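Local coordinates for protein putative fumarylpyruvate hydrolase (Burkholderia cenocepacia, PDB 4MAQ) that is a putative hydrolase of the fumarylacetoacetate hydrolase family, with two copies in the assembly, at residues E57-F61 against V189-V193; F61-P65 against K140-G146. All blocks are in the same frame, centred on the assembly; numbering follows the deposited sequence.

Contact 1 of 2, residues E57-F61 against V189-V193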
loop_
_atom_site.group_PDB
_atom_site.type_symbol
_atom_site.label_atom_id
_atom_site.label_comp_id
_atom_site.label_asym_id
_atom_site.label_seq_id
_atom_site.Cartn_x
_atom_site.Cartn_y
_atom_site.Cartn_z
ATOM N N GLU B 57 5.110 -14.623 20.315
ATOM C CA GLU B 57 5.626 -13.316 19.939
ATOM C C GLU B 57 4.530 -12.537 19.217
ATOM O O GLU B 57 3.679 -13.129 18.548
ATOM C CB GLU B 57 6.932 -13.418 19.122
ATOM C CG GLU B 57 6.811 -13.557 17.607
ATOM C CD GLU B 57 8.151 -13.408 16.889
ATOM O OE1 GLU B 57 8.827 -12.373 17.070
ATOM O OE2 GLU B 57 8.530 -14.327 16.130
ATOM N N PRO B 58 4.522 -11.208 19.384
ATOM C CA PRO B 58 3.572 -10.374 18.660
ATOM C C PRO B 58 3.691 -10.615 17.151
ATOM O O PRO B 58 4.795 -10.882 16.642
ATOM C CB PRO B 58 4.016 -8.951 19.017
ATOM C CG PRO B 58 4.732 -9.094 20.326
ATOM C CD PRO B 58 5.446 -10.403 20.211
ATOM N N PRO B 59 2.565 -10.508 16.422
ATOM C CA PRO B 59 2.612 -10.667 14.969
ATOM C C PRO B 59 3.287 -9.467 14.310
ATOM O O PRO B 59 3.412 -8.401 14.910
ATOM C CB PRO B 59 1.135 -10.678 14.578
ATOM C CG PRO B 59 0.472 -9.825 15.621
ATOM C CD PRO B 59 1.240 -10.066 16.896
ATOM N N PHE B 60 3.734 -9.644 13.079
ATOM C CA PHE B 60 4.140 -8.508 12.238
ATOM C C PHE B 60 3.311 -8.536 10.962
ATOM O O PHE B 60 2.631 -9.537 10.674
ATOM C CB PHE B 60 5.648 -8.516 11.961
ATOM C CG PHE B 60 6.115 -9.607 11.034
ATOM C CD1 PHE B 60 6.480 -10.867 11.528
ATOM C CD2 PHE B 60 6.237 -9.375 9.658
ATOM C CE1 PHE B 60 6.930 -11.876 10.661
ATOM C CE2 PHE B 60 6.694 -10.384 8.794
ATOM C CZ PHE B 60 7.037 -11.638 9.290
ATOM N N PHE B 61 3.348 -7.435 10.219
ATOM C CA PHE B 61 2.442 -7.234 9.097
ATOM C C PHE B 61 3.124 -6.639 7.891
ATOM O O PHE B 61 4.011 -5.789 8.018
ATOM C CB PHE B 61 1.327 -6.272 9.508
ATOM C CG PHE B 61 0.436 -6.824 10.584
ATOM C CD1 PHE B 61 0.728 -6.621 11.933
ATOM C CD2 PHE B 61 -0.705 -7.541 10.244
ATOM C CE1 PHE B 61 -0.092 -7.155 12.916
ATOM C CE2 PHE B 61 -1.537 -8.047 11.224
ATOM C CZ PHE B 61 -1.234 -7.858 12.556
ATOM N N VAL B 189 -5.695 -10.455 15.903
ATOM C CA VAL B 189 -5.097 -9.861 14.715
ATOM C C VAL B 189 -5.738 -8.491 14.432
ATOM O O VAL B 189 -5.029 -7.505 14.185
ATOM C CB VAL B 189 -5.207 -10.804 13.508
ATOM C CG1 VAL B 189 -4.700 -10.103 12.262
ATOM C CG2 VAL B 189 -4.343 -12.034 13.765
ATOM N N ILE B 190 -7.070 -8.438 14.491
ATOM C CA ILE B 190 -7.798 -7.187 14.292
ATOM C C ILE B 190 -7.337 -6.143 15.309
ATOM O O ILE B 190 -7.059 -5.002 14.960
ATOM C CB ILE B 190 -9.313 -7.405 14.404
ATOM C CG1 ILE B 190 -9.809 -8.202 13.185
ATOM C CG2 ILE B 190 -10.057 -6.092 14.603
ATOM C CD1 ILE B 190 -11.204 -8.746 13.351
ATOM N N ALA B 191 -7.298 -6.521 16.583
ATOM C CA ALA B 191 -6.841 -5.615 17.639
ATOM C C ALA B 191 -5.435 -5.041 17.350
ATOM O O ALA B 191 -5.219 -3.828 17.455
ATOM C CB ALA B 191 -6.882 -6.326 18.994
ATOM N N TYR B 192 -4.495 -5.907 16.960
ATOM C CA TYR B 192 -3.135 -5.489 16.665
ATOM C C TYR B 192 -3.090 -4.484 15.498
ATOM O O TYR B 192 -2.419 -3.440 15.598
ATOM C CB TYR B 192 -2.275 -6.703 16.330
ATOM C CG TYR B 192 -1.544 -7.301 17.502
ATOM C CD1 TYR B 192 -0.496 -6.607 18.084
ATOM C CD2 TYR B 192 -1.892 -8.545 18.028
ATOM C CE1 TYR B 192 0.204 -7.120 19.152
ATOM C CE2 TYR B 192 -1.201 -9.078 19.115
ATOM C CZ TYR B 192 -0.150 -8.354 19.676
ATOM O OH TYR B 192 0.585 -8.821 20.746
ATOM N N VAL B 193 -3.826 -4.754 14.416
ATOM C CA VAL B 193 -3.793 -3.801 13.298
ATOM C C VAL B 193 -4.334 -2.453 13.780
ATOM O O VAL B 193 -3.762 -1.397 13.478
ATOM C CB VAL B 193 -4.599 -4.271 12.063
ATOM C CG1 VAL B 193 -4.696 -3.153 11.017
ATOM C CG2 VAL B 193 -3.964 -5.521 11.451
#

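Contact 2 of 2, residues F61-P65 against K140-G146. With EDO (1,2-ethanediol), chain C.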
loop_
_atom_site.group_PDB
_atom_site.type_symbol
_atom_site.label_atom_id
_atom_site.label_comp_id
_atom_site.label_asym_id
_atom_site.label_seq_id
_atom_site.Cartn_x
_atom_site.Cartn_y
_atom_site.Cartn_z
ATOM N N PHE B 61 3.348 -7.435 10.219
ATOM C CA PHE B 61 2.442 -7.234 9.097
ATOM C C PHE B 61 3.124 -6.639 7.891
ATOM O O PHE B 61 4.011 -5.789 8.018
ATOM C CB PHE B 61 1.327 -6.272 9.508
ATOM C CG PHE B 61 0.436 -6.824 10.584
ATOM C CD1 PHE B 61 0.728 -6.621 11.933
ATOM C CD2 PHE B 61 -0.705 -7.541 10.244
ATOM C CE1 PHE B 61 -0.092 -7.155 12.916
ATOM C CE2 PHE B 61 -1.537 -8.047 11.224
ATOM C CZ PHE B 61 -1.234 -7.858 12.556
ATOM N N PHE B 62 2.682 -7.047 6.710
ATOM C CA PHE B 62 2.942 -6.274 5.515
ATOM C C PHE B 62 1.584 -5.950 4.901
ATOM O O PHE B 62 0.558 -6.297 5.472
ATOM C CB PHE B 62 3.886 -7.032 4.570
ATOM C CG PHE B 62 3.386 -8.389 4.166
ATOM C CD1 PHE B 62 3.654 -9.501 4.966
ATOM C CD2 PHE B 62 2.644 -8.555 2.988
ATOM C CE1 PHE B 62 3.173 -10.752 4.595
ATOM C CE2 PHE B 62 2.178 -9.793 2.624
ATOM C CZ PHE B 62 2.450 -10.886 3.411
ATOM N N THR B 63 1.574 -5.234 3.783
ATOM C CA THR B 63 0.322 -4.838 3.134
ATOM C C THR B 63 0.400 -5.142 1.643
ATOM O O THR B 63 1.451 -5.464 1.133
ATOM C CB THR B 63 0.031 -3.339 3.377
ATOM O OG1 THR B 63 1.100 -2.571 2.819
ATOM C CG2 THR B 63 -0.061 -3.009 4.876
ATOM N N LYS B 64 -0.746 -5.051 0.975
ATOM C CA LYS B 64 -0.818 -5.041 -0.471
ATOM C C LYS B 64 -1.683 -3.841 -0.857
ATOM O O LYS B 64 -2.552 -3.437 -0.078
ATOM C CB LYS B 64 -1.474 -6.315 -1.014
ATOM C CG LYS B 64 -0.667 -7.587 -0.738
ATOM C CD LYS B 64 -1.411 -8.824 -1.274
ATOM C CE LYS B 64 -0.714 -10.130 -0.862
ATOM N NZ LYS B 64 0.458 -10.471 -1.716
ATOM N N PRO B 65 -1.493 -3.291 -2.073
ATOM C CA PRO B 65 -2.378 -2.210 -2.483
ATOM C C PRO B 65 -3.788 -2.751 -2.731
ATOM O O PRO B 65 -3.967 -3.918 -3.095
ATOM C CB PRO B 65 -1.728 -1.681 -3.769
ATOM C CG PRO B 65 -0.952 -2.855 -4.306
ATOM C CD PRO B 65 -0.467 -3.599 -3.086
ATOM N N LYS B 140 5.799 -8.383 -2.375
ATOM C CA LYS B 140 4.496 -8.721 -1.824
ATOM C C LYS B 140 3.330 -7.921 -2.382
ATOM O O LYS B 140 2.179 -8.366 -2.240
ATOM C CB LYS B 140 4.513 -8.504 -0.315
ATOM C CG LYS B 140 5.201 -9.624 0.481
ATOM C CD LYS B 140 4.482 -10.985 0.374
ATOM C CE LYS B 140 4.999 -11.940 1.460
ATOM N NZ LYS B 140 4.311 -13.247 1.344
ATOM N N GLY B 141 3.605 -6.750 -2.968
ATOM C CA GLY B 141 2.544 -5.793 -3.322
ATOM C C GLY B 141 2.408 -5.493 -4.788
ATOM O O GLY B 141 1.963 -4.406 -5.191
ATOM N N PHE B 142 2.767 -6.479 -5.595
ATOM C CA PHE B 142 2.797 -6.350 -7.047
ATOM C C PHE B 142 1.407 -6.576 -7.683
ATOM O O PHE B 142 0.412 -6.810 -6.970
ATOM C CB PHE B 142 3.877 -7.302 -7.621
ATOM C CG PHE B 142 3.632 -8.747 -7.286
ATOM C CD1 PHE B 142 4.104 -9.298 -6.075
ATOM C CD2 PHE B 142 2.874 -9.542 -8.145
ATOM C CE1 PHE B 142 3.843 -10.624 -5.772
ATOM C CE2 PHE B 142 2.595 -10.865 -7.824
ATOM C CZ PHE B 142 3.078 -11.411 -6.639
ATOM N N ASP B 143 1.312 -6.497 -9.009
ATOM C CA ASP B 143 -0.003 -6.624 -9.643
ATOM C C ASP B 143 -0.599 -7.998 -9.449
ATOM O O ASP B 143 0.111 -9.006 -9.589
ATOM C CB ASP B 143 0.083 -6.331 -11.140
ATOM C CG ASP B 143 0.474 -4.902 -11.435
ATOM O OD1 ASP B 143 0.280 -4.018 -10.563
ATOM O OD2 ASP B 143 0.966 -4.645 -12.553
ATOM N N ALA B 144 -1.897 -8.049 -9.151
ATOM C CA ALA B 144 -2.604 -9.336 -9.015
ATOM C C ALA B 144 -1.920 -10.228 -7.978
ATOM O O ALA B 144 -1.957 -11.467 -8.085
ATOM C CB ALA B 144 -2.756 -10.067 -10.366
ATOM N N SER B 145 -1.378 -9.612 -6.928
ATOM C CA SER B 145 -0.694 -10.360 -5.878
ATOM C C SER B 145 -1.615 -10.863 -4.766
ATOM O O SER B 145 -1.154 -11.541 -3.860
ATOM C CB SER B 145 0.434 -9.505 -5.291
ATOM O OG SER B 145 -0.079 -8.316 -4.687
ATOM N N GLY B 146 -2.907 -10.543 -4.842
ATOM C CA GLY B 146 -3.850 -11.022 -3.829
ATOM C C GLY B 146 -5.177 -11.482 -4.411
ATOM O O GLY B 146 -6.222 -10.851 -4.171
HETATM C C1 EDO C . -0.009 -0.992 0.175
HETATM O O1 EDO C . 0.861 -2.096 -0.088
HETATM C C2 EDO C . 0.609 0.361 -0.121
HETATM O O2 EDO C . 1.671 0.683 0.790
#

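Contact 1 of 2, residues E57-F61 against V189-V193
P58 reaches across to Y192, its CB lying 3.8 Å from Y192 OH. The touch is light, at the phenolic end of the tyrosine, and the proline lies near the surface. One residue on, P59 makes a far closer fit. Its CD stands above the middle of the Y192 ring, 3.5 Å from the ring centroid and 14° off the normal, a CH-pi contact of a pyrrolidine carbon with an aromatic face. Beside it, P59 CG lies 3.6 Å from Y192 CD2, so two adjacent carbons of the proline rest on the same ring face. The chain then enters strand 61-64 with F61, whose side chain sets out toward the helix. CG of F61 is turned anti to the carbonyl carbon (chi1 -65°), and the far end of the ring thereby meets three residues of the helix. F61 CE2 approaches V193 CG2 obliquely at 3.5 Å, while V189 CG1 sits at the ring edge, 3.9 Å from F61 CE2. Y192 CB completes the set, 4.1 Å from F61 CE1. Residues 189, 192 and 193 are spaced three and four apart, which brings them onto one face of the helix; apart from the P58 touch on the Y192 hydroxyl, the contact is made by carbon atoms. W184 meets Y192 edge-to-face and also touches P59, whereas the ring of W138 of the second subunit meets that of F61, their planes about 15° apart. The P58-P59 pair and the start of strand 61-64 thus lie against helix 186-196, with V39 of the neighbouring strand 36-39 touching both P59 and F61.

Contact 2 of 2, residues F61-P65 against K140-G146
Strand 61-64 of the larger mixed sheet meets the loop that leads from helix 137-140 into strand 146-153, and a buried lysine joins them: K64 NZ donates to two backbone carbonyls of that loop. K64 NZ lies 2.8 Å from K140 O, in the carbonyl plane and with a C=O...N angle of 150°. K64 NZ to S145 O is 2.9 Å, the donor standing above that carbonyl plane, 53° out of it. A bend at the last torsion of K64 (chi4 -80°) turns the ammonium group to these oxygens, and D119 adds a salt bridge. S145 is held in turn, since its OG donates to F142 O across the type II turn F142-S145. Along the strand, the aliphatic chain of K140 is laid over one face of the F62 ring: K140 CG makes a CH-pi contact 4.0 Å from the centroid, and K140 CE comes within 3.4 Å of F62 CZ. K140 NZ also pairs with D119, whose carboxylate probably offsets the like charges of the two lysines. Beyond K64, P65 CD packs on G141 O at 3.3 Å. A 1,2-ethanediol, probably from the crystallisation liquor, is hydrogen-bonded to T63 OG1 and to T63 OG1 of the second subunit. Two buried lysines sharing D119, with K64 also donating to two loop carbonyls, make a buried polar cluster where a loop closes on a strand of this beta-rich protein.

In the fold
Both contacts start from one continuous piece of chain, with F61 common to the two. Contact 1 takes the approach to strand 61-64 and its first residue, and contact 2 the rest of the strand and P65; their centres lie about 17 Å apart. Their partners come later in sequence, first 140-146, between helix 137-140 and strand 146-153, then 189-193 on helix 186-196. Strand 61-64, paired antiparallel with strand 36-39 in the larger mixed sheet, is therefore tied at one end to a helix by apolar packing and at the other to a loop by the hydrogen bonds of K64 and the packing of K140 on F62. Both regions also touch the second subunit, which places this strand at the dimer interface.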